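Local coordinates for DUF411 domain-containing protein (Pseudomonas aeruginosa, PDB 6WIS) that binds a cysteine-bridged cluster of four copper ions and probably takes part in bacterial copper resistance, at residues M90-S94 with Q103-Q107; K62-V68 with L82-V87; C13-W19 with S53-G57. One frame throughout, in Å; residues are numbered along the deposited sequence.

Contact 1: residues M90-S94 with Q103-Q107. With CU (copper (II) ion), chain F.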
loop_
_atom_site.group_PDB
_atom_site.type_symbol
_atom_site.label_atom_id
_atom_site.label_comp_id
_atom_site.label_asym_id
_atom_site.label_seq_id
_atom_site.Cartn_x
_atom_site.Cartn_y
_atom_site.Cartn_z
HETATM N N MSE A 90 -8.752 -6.081 0.084
HETATM C CA MSE A 90 -7.702 -7.091 0.090
HETATM C C MSE A 90 -7.959 -8.097 -1.008
HETATM O O MSE A 90 -8.435 -9.197 -0.733
HETATM C CB MSE A 90 -7.617 -7.812 1.447
HETATM C CG MSE A 90 -7.374 -6.937 2.667
HETATM SE SE MSE A 90 -7.297 -7.965 4.362
HETATM C CE MSE A 90 -9.084 -8.772 4.326
ATOM N N PRO A 91 -7.648 -7.722 -2.250
ATOM C CA PRO A 91 -7.915 -8.626 -3.383
ATOM C C PRO A 91 -6.994 -9.833 -3.337
ATOM O O PRO A 91 -5.783 -9.699 -3.141
ATOM C CB PRO A 91 -7.642 -7.756 -4.612
ATOM C CG PRO A 91 -6.767 -6.650 -4.110
ATOM C CD PRO A 91 -7.160 -6.405 -2.686
ATOM N N VAL A 92 -7.583 -11.018 -3.495
ATOM C CA VAL A 92 -6.776 -12.238 -3.503
ATOM C C VAL A 92 -5.866 -12.215 -4.730
ATOM O O VAL A 92 -6.273 -11.797 -5.818
ATOM C CB VAL A 92 -7.681 -13.487 -3.480
ATOM C CG1 VAL A 92 -6.855 -14.771 -3.620
ATOM C CG2 VAL A 92 -8.474 -13.550 -2.192
ATOM N N GLY A 93 -4.623 -12.646 -4.560
ATOM C CA GLY A 93 -3.649 -12.626 -5.628
ATOM C C GLY A 93 -2.720 -11.428 -5.612
ATOM O O GLY A 93 -1.685 -11.454 -6.289
ATOM N N SER A 94 -3.058 -10.381 -4.867
ATOM C CA SER A 94 -2.126 -9.277 -4.698
ATOM C C SER A 94 -0.996 -9.713 -3.768
ATOM O O SER A 94 -1.141 -10.688 -3.017
ATOM C CB SER A 94 -2.856 -8.044 -4.166
ATOM O OG SER A 94 -3.371 -8.247 -2.856
ATOM N N GLN A 103 -7.142 -14.993 -8.514
ATOM C CA GLN A 103 -6.837 -13.585 -8.312
ATOM C C GLN A 103 -8.108 -12.770 -8.504
ATOM O O GLN A 103 -8.790 -12.919 -9.519
ATOM C CB GLN A 103 -5.737 -13.112 -9.277
ATOM C CG GLN A 103 -5.466 -11.600 -9.233
ATOM C CD GLN A 103 -4.093 -11.213 -9.776
ATOM O OE1 GLN A 103 -3.082 -11.345 -9.088
ATOM N NE2 GLN A 103 -4.060 -10.702 -10.996
ATOM N N ASP A 104 -8.445 -11.942 -7.517
ATOM C CA ASP A 104 -9.404 -10.873 -7.769
ATOM C C ASP A 104 -8.737 -9.825 -8.649
ATOM O O ASP A 104 -7.650 -9.339 -8.326
ATOM C CB ASP A 104 -9.866 -10.230 -6.459
ATOM C CG ASP A 104 -10.685 -11.168 -5.591
ATOM O OD1 ASP A 104 -11.686 -11.714 -6.100
ATOM O OD2 ASP A 104 -10.336 -11.340 -4.395
ATOM N N ALA A 105 -9.369 -9.479 -9.762
ATOM C CA ALA A 105 -8.910 -8.326 -10.524
ATOM C C ALA A 105 -8.763 -7.113 -9.605
ATOM O O ALA A 105 -9.570 -6.910 -8.699
ATOM C CB ALA A 105 -9.901 -8.022 -11.656
ATOM N N TYR A 106 -7.734 -6.298 -9.838
ATOM C CA TYR A 106 -7.564 -5.094 -9.024
ATOM C C TYR A 106 -6.690 -4.088 -9.759
ATOM O O TYR A 106 -5.990 -4.421 -10.716
ATOM C CB TYR A 106 -6.970 -5.410 -7.633
ATOM C CG TYR A 106 -5.498 -5.832 -7.613
ATOM C CD1 TYR A 106 -5.132 -7.159 -7.828
ATOM C CD2 TYR A 106 -4.484 -4.903 -7.340
ATOM C CE1 TYR A 106 -3.795 -7.545 -7.803
ATOM C CE2 TYR A 106 -3.130 -5.277 -7.314
ATOM C CZ TYR A 106 -2.802 -6.596 -7.541
ATOM O OH TYR A 106 -1.489 -6.985 -7.509
ATOM N N GLN A 107 -6.756 -2.846 -9.292
ATOM C CA GLN A 107 -5.928 -1.760 -9.789
ATOM C C GLN A 107 -5.159 -1.139 -8.628
ATOM O O GLN A 107 -5.612 -1.145 -7.477
ATOM C CB GLN A 107 -6.774 -0.671 -10.474
ATOM C CG GLN A 107 -7.796 -1.189 -11.500
ATOM C CD GLN A 107 -8.793 -0.114 -11.935
ATOM O OE1 GLN A 107 -9.417 0.546 -11.104
ATOM N NE2 GLN A 107 -8.940 0.063 -13.236
HETATM CU CU CU F . -5.815 -9.830 3.942
HETATM O O HOH W 1 -0.762 -9.520 -8.524
#

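Contact 2: residues K62-V68 with L82-V87. With CU (copper (II) ion), chain D.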
loop_
_atom_site.group_PDB
_atom_site.type_symbol
_atom_site.label_atom_id
_atom_site.label_comp_id
_atom_site.label_asym_id
_atom_site.label_seq_id
_atom_site.Cartn_x
_atom_site.Cartn_y
_atom_site.Cartn_z
ATOM N N LYS A 62 4.771 9.855 1.019
ATOM C CA LYS A 62 3.572 9.422 0.308
ATOM C C LYS A 62 3.017 8.153 0.948
ATOM O O LYS A 62 3.775 7.339 1.491
ATOM C CB LYS A 62 3.891 9.174 -1.163
ATOM C CG LYS A 62 4.671 10.326 -1.815
ATOM C CD LYS A 62 4.827 10.101 -3.310
ATOM C CE LYS A 62 5.486 11.329 -3.975
ATOM N NZ LYS A 62 5.422 11.131 -5.440
ATOM N N PHE A 63 1.693 7.987 0.899
ATOM C CA PHE A 63 1.077 6.817 1.526
ATOM C C PHE A 63 0.956 5.659 0.536
ATOM O O PHE A 63 0.828 5.852 -0.674
ATOM C CB PHE A 63 -0.301 7.139 2.140
ATOM C CG PHE A 63 -1.392 7.493 1.141
ATOM C CD1 PHE A 63 -2.035 6.510 0.399
ATOM C CD2 PHE A 63 -1.825 8.810 1.019
ATOM C CE1 PHE A 63 -3.035 6.839 -0.483
ATOM C CE2 PHE A 63 -2.834 9.146 0.152
ATOM C CZ PHE A 63 -3.443 8.167 -0.601
ATOM N N VAL A 64 0.993 4.447 1.077
ATOM C CA VAL A 64 0.912 3.201 0.315
ATOM C C VAL A 64 -0.167 2.403 1.031
ATOM O O VAL A 64 0.071 1.879 2.120
ATOM C CB VAL A 64 2.242 2.435 0.293
ATOM C CG1 VAL A 64 2.087 1.096 -0.455
ATOM C CG2 VAL A 64 3.393 3.313 -0.343
ATOM N N GLU A 65 -1.371 2.380 0.476
ATOM C CA GLU A 65 -2.525 1.801 1.151
ATOM C C GLU A 65 -2.747 0.394 0.618
ATOM O O GLU A 65 -3.009 0.211 -0.574
ATOM C CB GLU A 65 -3.769 2.667 0.937
ATOM C CG GLU A 65 -5.006 2.179 1.689
ATOM C CD GLU A 65 -4.877 2.335 3.204
ATOM O OE1 GLU A 65 -3.929 3.031 3.624
ATOM O OE2 GLU A 65 -5.714 1.771 3.974
ATOM N N GLY A 66 -2.619 -0.593 1.483
ATOM C CA GLY A 66 -2.911 -1.944 1.044
ATOM C C GLY A 66 -1.781 -2.643 0.292
ATOM O O GLY A 66 -0.593 -2.277 0.340
ATOM N N HIS A 67 -2.176 -3.705 -0.401
ATOM C CA HIS A 67 -1.233 -4.660 -0.985
ATOM C C HIS A 67 -0.712 -4.184 -2.348
ATOM O O HIS A 67 -0.878 -4.837 -3.376
ATOM C CB HIS A 67 -1.909 -6.025 -1.054
ATOM C CG HIS A 67 -2.113 -6.645 0.298
ATOM N ND1 HIS A 67 -1.196 -7.504 0.866
ATOM C CD2 HIS A 67 -3.088 -6.479 1.219
ATOM C CE1 HIS A 67 -1.602 -7.849 2.074
ATOM N NE2 HIS A 67 -2.747 -7.239 2.318
ATOM N N VAL A 68 -0.055 -3.022 -2.329
ATOM C CA VAL A 68 0.563 -2.455 -3.543
ATOM C C VAL A 68 1.830 -3.235 -3.880
ATOM O O VAL A 68 2.693 -3.412 -3.001
ATOM C CB VAL A 68 0.895 -0.976 -3.338
ATOM C CG1 VAL A 68 1.493 -0.397 -4.638
ATOM C CG2 VAL A 68 -0.352 -0.147 -2.884
ATOM N N LEU A 82 1.732 12.707 -7.583
ATOM C CA LEU A 82 1.001 11.758 -6.742
ATOM C C LEU A 82 1.487 11.814 -5.300
ATOM O O LEU A 82 2.694 11.830 -5.031
ATOM C CB LEU A 82 1.132 10.318 -7.258
ATOM C CG LEU A 82 0.602 10.019 -8.659
ATOM C CD1 LEU A 82 0.802 8.552 -8.994
ATOM C CD2 LEU A 82 -0.863 10.413 -8.795
ATOM N N VAL A 83 0.526 11.813 -4.379
ATOM C CA VAL A 83 0.791 11.804 -2.946
ATOM C C VAL A 83 0.563 10.427 -2.312
ATOM O O VAL A 83 0.803 10.262 -1.109
ATOM C CB VAL A 83 -0.089 12.866 -2.258
ATOM C CG1 VAL A 83 -1.517 12.369 -2.173
ATOM C CG2 VAL A 83 0.468 13.255 -0.877
ATOM N N GLY A 84 0.097 9.445 -3.078
ATOM C CA GLY A 84 -0.164 8.126 -2.527
ATOM C C GLY A 84 -0.712 7.206 -3.599
ATOM O O GLY A 84 -1.109 7.643 -4.682
ATOM N N ALA A 85 -0.669 5.908 -3.292
ATOM C CA ALA A 85 -1.302 4.894 -4.128
ATOM C C ALA A 85 -1.972 3.881 -3.213
ATOM O O ALA A 85 -1.482 3.612 -2.116
ATOM C CB ALA A 85 -0.312 4.198 -5.046
ATOM N N ALA A 86 -3.111 3.350 -3.663
ATOM C CA ALA A 86 -3.935 2.445 -2.870
ATOM C C ALA A 86 -4.341 1.245 -3.708
ATOM O O ALA A 86 -4.669 1.387 -4.901
ATOM C CB ALA A 86 -5.235 3.137 -2.350
ATOM N N VAL A 87 -4.322 0.072 -3.077
ATOM C CA VAL A 87 -5.118 -1.078 -3.508
ATOM C C VAL A 87 -6.206 -1.273 -2.455
ATOM O O VAL A 87 -5.939 -1.836 -1.385
ATOM C CB VAL A 87 -4.283 -2.353 -3.671
ATOM C CG1 VAL A 87 -5.212 -3.526 -4.009
ATOM C CG2 VAL A 87 -3.183 -2.164 -4.737
HETATM CU CU CU D . -3.756 -7.516 4.147
HETATM O O HOH W 2 -4.963 -4.251 -0.690
#

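Contact 3: residues C13-W19 with S53-G57. With CU (copper (II) ion), chain E; CU (copper (II) ion), chain C; CU (copper (II) ion), chain D; ZN (zinc ion), chain J.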
loop_
_atom_site.group_PDB
_atom_site.type_symbol
_atom_site.label_atom_id
_atom_site.label_comp_id
_atom_site.label_asym_id
_atom_site.label_seq_id
_atom_site.Cartn_x
_atom_site.Cartn_y
_atom_site.Cartn_z
ATOM N N CYS A 13 -3.365 -9.572 11.601
ATOM C CA CYS A 13 -3.582 -9.634 10.160
ATOM C C CYS A 13 -2.330 -10.251 9.541
ATOM O O CYS A 13 -1.255 -9.641 9.559
ATOM C CB CYS A 13 -3.874 -8.240 9.595
ATOM S SG CYS A 13 -4.533 -8.206 7.917
ATOM N N GLY A 14 -2.463 -11.474 9.034
ATOM C CA GLY A 14 -1.332 -12.230 8.528
ATOM C C GLY A 14 -0.835 -11.728 7.193
ATOM O O GLY A 14 0.380 -11.715 6.959
ATOM N N CYS A 15 -1.760 -11.276 6.329
ATOM C CA CYS A 15 -1.383 -10.805 4.995
ATOM C C CYS A 15 -0.481 -9.571 5.051
ATOM O O CYS A 15 0.423 -9.429 4.220
ATOM C CB CYS A 15 -2.638 -10.511 4.170
ATOM S SG CYS A 15 -3.820 -9.542 5.142
ATOM N N CYS A 16 -0.713 -8.660 6.010
ATOM C CA CYS A 16 0.165 -7.498 6.158
ATOM C C CYS A 16 1.614 -7.921 6.377
ATOM O O CYS A 16 2.534 -7.335 5.799
ATOM C CB CYS A 16 -0.273 -6.605 7.329
ATOM S SG CYS A 16 -2.037 -6.163 7.435
ATOM N N LYS A 17 1.834 -8.916 7.238
ATOM C CA LYS A 17 3.180 -9.405 7.514
ATOM C C LYS A 17 3.795 -10.077 6.297
ATOM O O LYS A 17 5.008 -9.972 6.079
ATOM C CB LYS A 17 3.146 -10.385 8.701
ATOM C CG LYS A 17 2.815 -9.727 10.059
ATOM C CD LYS A 17 2.578 -10.774 11.166
ATOM N N ASP A 18 2.977 -10.773 5.502
ATOM C CA ASP A 18 3.460 -11.381 4.266
ATOM C C ASP A 18 3.843 -10.307 3.250
ATOM O O ASP A 18 4.886 -10.404 2.592
ATOM C CB ASP A 18 2.368 -12.322 3.705
ATOM C CG ASP A 18 2.845 -13.184 2.513
ATOM O OD1 ASP A 18 4.044 -13.397 2.321
ATOM O OD2 ASP A 18 1.999 -13.680 1.764
ATOM N N TRP A 19 3.010 -9.272 3.111
ATOM C CA TRP A 19 3.363 -8.156 2.229
ATOM C C TRP A 19 4.690 -7.512 2.642
ATOM O O TRP A 19 5.539 -7.207 1.793
ATOM C CB TRP A 19 2.231 -7.138 2.245
ATOM C CG TRP A 19 2.407 -5.945 1.405
ATOM C CD1 TRP A 19 2.305 -5.879 0.045
ATOM C CD2 TRP A 19 2.666 -4.608 1.861
ATOM N NE1 TRP A 19 2.490 -4.567 -0.378
ATOM C CE2 TRP A 19 2.692 -3.771 0.722
ATOM C CE3 TRP A 19 2.856 -4.031 3.128
ATOM C CZ2 TRP A 19 2.902 -2.390 0.813
ATOM C CZ3 TRP A 19 3.066 -2.649 3.218
ATOM C CH2 TRP A 19 3.099 -1.849 2.071
ATOM N N SER A 53 -7.595 -0.057 3.400
ATOM C CA SER A 53 -7.219 -1.455 3.332
ATOM C C SER A 53 -6.812 -1.846 4.742
ATOM O O SER A 53 -7.180 -1.175 5.713
ATOM C CB SER A 53 -6.127 -1.651 2.262
ATOM O OG SER A 53 -5.829 -3.015 2.042
ATOM N N CYS A 54 -6.032 -2.925 4.860
ATOM C CA CYS A 54 -5.654 -3.502 6.151
ATOM C C CYS A 54 -4.360 -2.921 6.730
ATOM O O CYS A 54 -4.014 -3.209 7.888
ATOM C CB CYS A 54 -5.502 -5.019 5.974
ATOM S SG CYS A 54 -4.499 -5.373 4.480
ATOM N N HIS A 55 -3.606 -2.154 5.948
ATOM C CA HIS A 55 -2.385 -1.543 6.465
ATOM C C HIS A 55 -2.104 -0.272 5.668
ATOM O O HIS A 55 -2.612 -0.098 4.563
ATOM C CB HIS A 55 -1.190 -2.508 6.372
ATOM C CG HIS A 55 -0.799 -2.852 4.962
ATOM N ND1 HIS A 55 -1.036 -4.088 4.397
ATOM C CD2 HIS A 55 -0.199 -2.111 3.995
ATOM C CE1 HIS A 55 -0.598 -4.101 3.149
ATOM N NE2 HIS A 55 -0.103 -2.905 2.871
ATOM N N THR A 56 -1.270 0.602 6.226
ATOM C CA THR A 56 -0.904 1.859 5.575
ATOM C C THR A 56 0.604 2.033 5.706
ATOM O O THR A 56 1.117 2.074 6.827
ATOM C CB THR A 56 -1.622 3.061 6.197
ATOM O OG1 THR A 56 -3.046 2.841 6.194
ATOM C CG2 THR A 56 -1.307 4.327 5.392
ATOM N N GLY A 57 1.316 2.088 4.568
ATOM C CA GLY A 57 2.740 2.372 4.564
ATOM C C GLY A 57 3.008 3.842 4.261
ATOM O O GLY A 57 2.154 4.525 3.699
HETATM CU CU CU E . -2.668 -8.158 6.640
HETATM CU CU CU C . -2.472 -5.342 5.473
HETATM CU CU CU D . -3.756 -7.516 4.147
HETATM ZN ZN ZN J . 3.620 -14.045 0.154
#

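Contact 1: residues M90-S94 with Q103-Q107
Val92 and Asp104 hold each other through two hydrogen bonds of opposite sense. The backbone N of Val92 gives its hydrogen to Asp104 OD2 at 2.9 Å, meeting the carboxylate on its anti side and 21° out of its plane, while Asp104 N returns a bond to Val92 O at 2.8 Å. CG of Asp104 lies anti to its own carbonyl carbon (chi1 -67°), which carries OD2 to the Val92 N-H. The packed side lies further along, where Pro91 CG sits 3.7 Å from Tyr106 CB and Ser94 CB rests over a face of the Tyr106 ring, 4.1 Å from its centroid. Pro91 to Ser94 form a type II turn, and Pro91 O accepts from both Ser94 N and Ser94 OG. Gly93, at a positive phi, brings its CA 4.3 Å from Gln103 CA. Asp104 forms the exposed edge; separately, at the hydroxyl end of the Tyr106 ring, a water bridges Gly93 O and Tyr106 OH. Met90, modelled as selenomethionine, turns away from this packing and puts SE 2.4 Å from a copper that Cys15 and Met97 also bind. The Asp104 bonds and Tyr106 packing thus probably steady the turn that follows this copper ligand.

Contact 2: residues K62-V68 with L82-V87
Lys62 and Leu82 meet at the start of a parallel strand pair, 62-65 beside 84-86, the two strands of a beta-alpha-beta unit whose crossover runs through helix 70-77. The axes run 4.7 Å apart and within 5° of parallel. The backbone bonds alternate: Phe63 N to Val83 O, Ala85 N to Phe63 O, Glu65 N to Ala85 O and Val87 N to Glu65 O. Lys62 reaches along the neighbouring strand's entry. Its CB lies 3.3 Å from Val83 O, CG is still nearer that oxygen than Leu82 O, CD and CE close on Leu82 O, and NZ bonds it at 2.8 Å in the carbonyl plane; Leu76 O of the crossover helix is a second acceptor. On the opposite face of the sheet from Val64 and Ala85, Phe63 folds over its partner strand: with chi1 at 67°, CG stands between the backbone N and carbonyl carbon, and the ring lies flat above Gly84. Past the strands, Val68 CG2 touches Val87 CG2, and a water joins His67 N to Val87 O. His67 NE2 binds copper at 2.1 Å, while its ND1 is held by Pro95 O. Gly84 CA stands 3.6 Å from the centroid of the Phe63 ring, 5° off its normal.

Contact 3: residues C13-W19 with S53-G57
Cys16, in the first turn of helix 14-24, faces His55 at the start of strand 55-59 with their CA atoms 6.5 Å apart, and no hydrogen bond joins the two backbones. Metal does the joining. One copper is bound by SG of Cys13, Cys15 and Cys16, a second by Cys16 SG, Cys54 SG and His55 ND1, and a third by Cys15 SG, Cys54 SG and His67. The thiolates of Cys15, Cys16 and Cys54 therefore bridge, and Cys15 SG touches three coppers, the last of them shared with Met90 and Met97, completing the cysteine-bridged tetranuclear cluster. His55 ND1 meets its copper at 2.2 Å, and Cys16 SG lies at the edge of the imidazole, in its plane. Trp19 covers a face of His55 in an offset stack, planes at 25° and the centroid of its six-membered ring 3.9 Å from that of the His55 ring; His55 NE2 comes 3.2 Å from Trp19 CE3. With its CG anti to the backbone N (chi1 -180°), the indole extends from the helix toward the strand, and its NE1 bonds Val68 O, which holds the indole in place over the imidazole. Asp18 chelates a zinc with both carboxylate oxygens alongside His22 and Glu98. The helix start thus lies against the sheet, Trp19 packing on Val7 of strand 4-9, and strand 55-59 lies between strands 4-9 and 62-65.

From the N terminus, contact 3 comes first, joining the start of helix 14-24 to strand 55-59 and closing a loop of 33 residues that holds strand 29-34 and helix 38-45. Strand 62-65 follows directly, and contact 2 closes the crossover through helix 70-77. Contact 1 then closes an eight-residue irregular loop within the connection from strand 84-86 to strand 106-111. The three loops run in series, with none enclosing or crossing another. They are linked through space: Glu65 reaches Ser53 and Thr56, Ser94 packs on His67, and Met90 packs on Cys54. Each contact supplies copper ligands, so one cluster draws together the helix start, the sheet and the loop after strand 84-86.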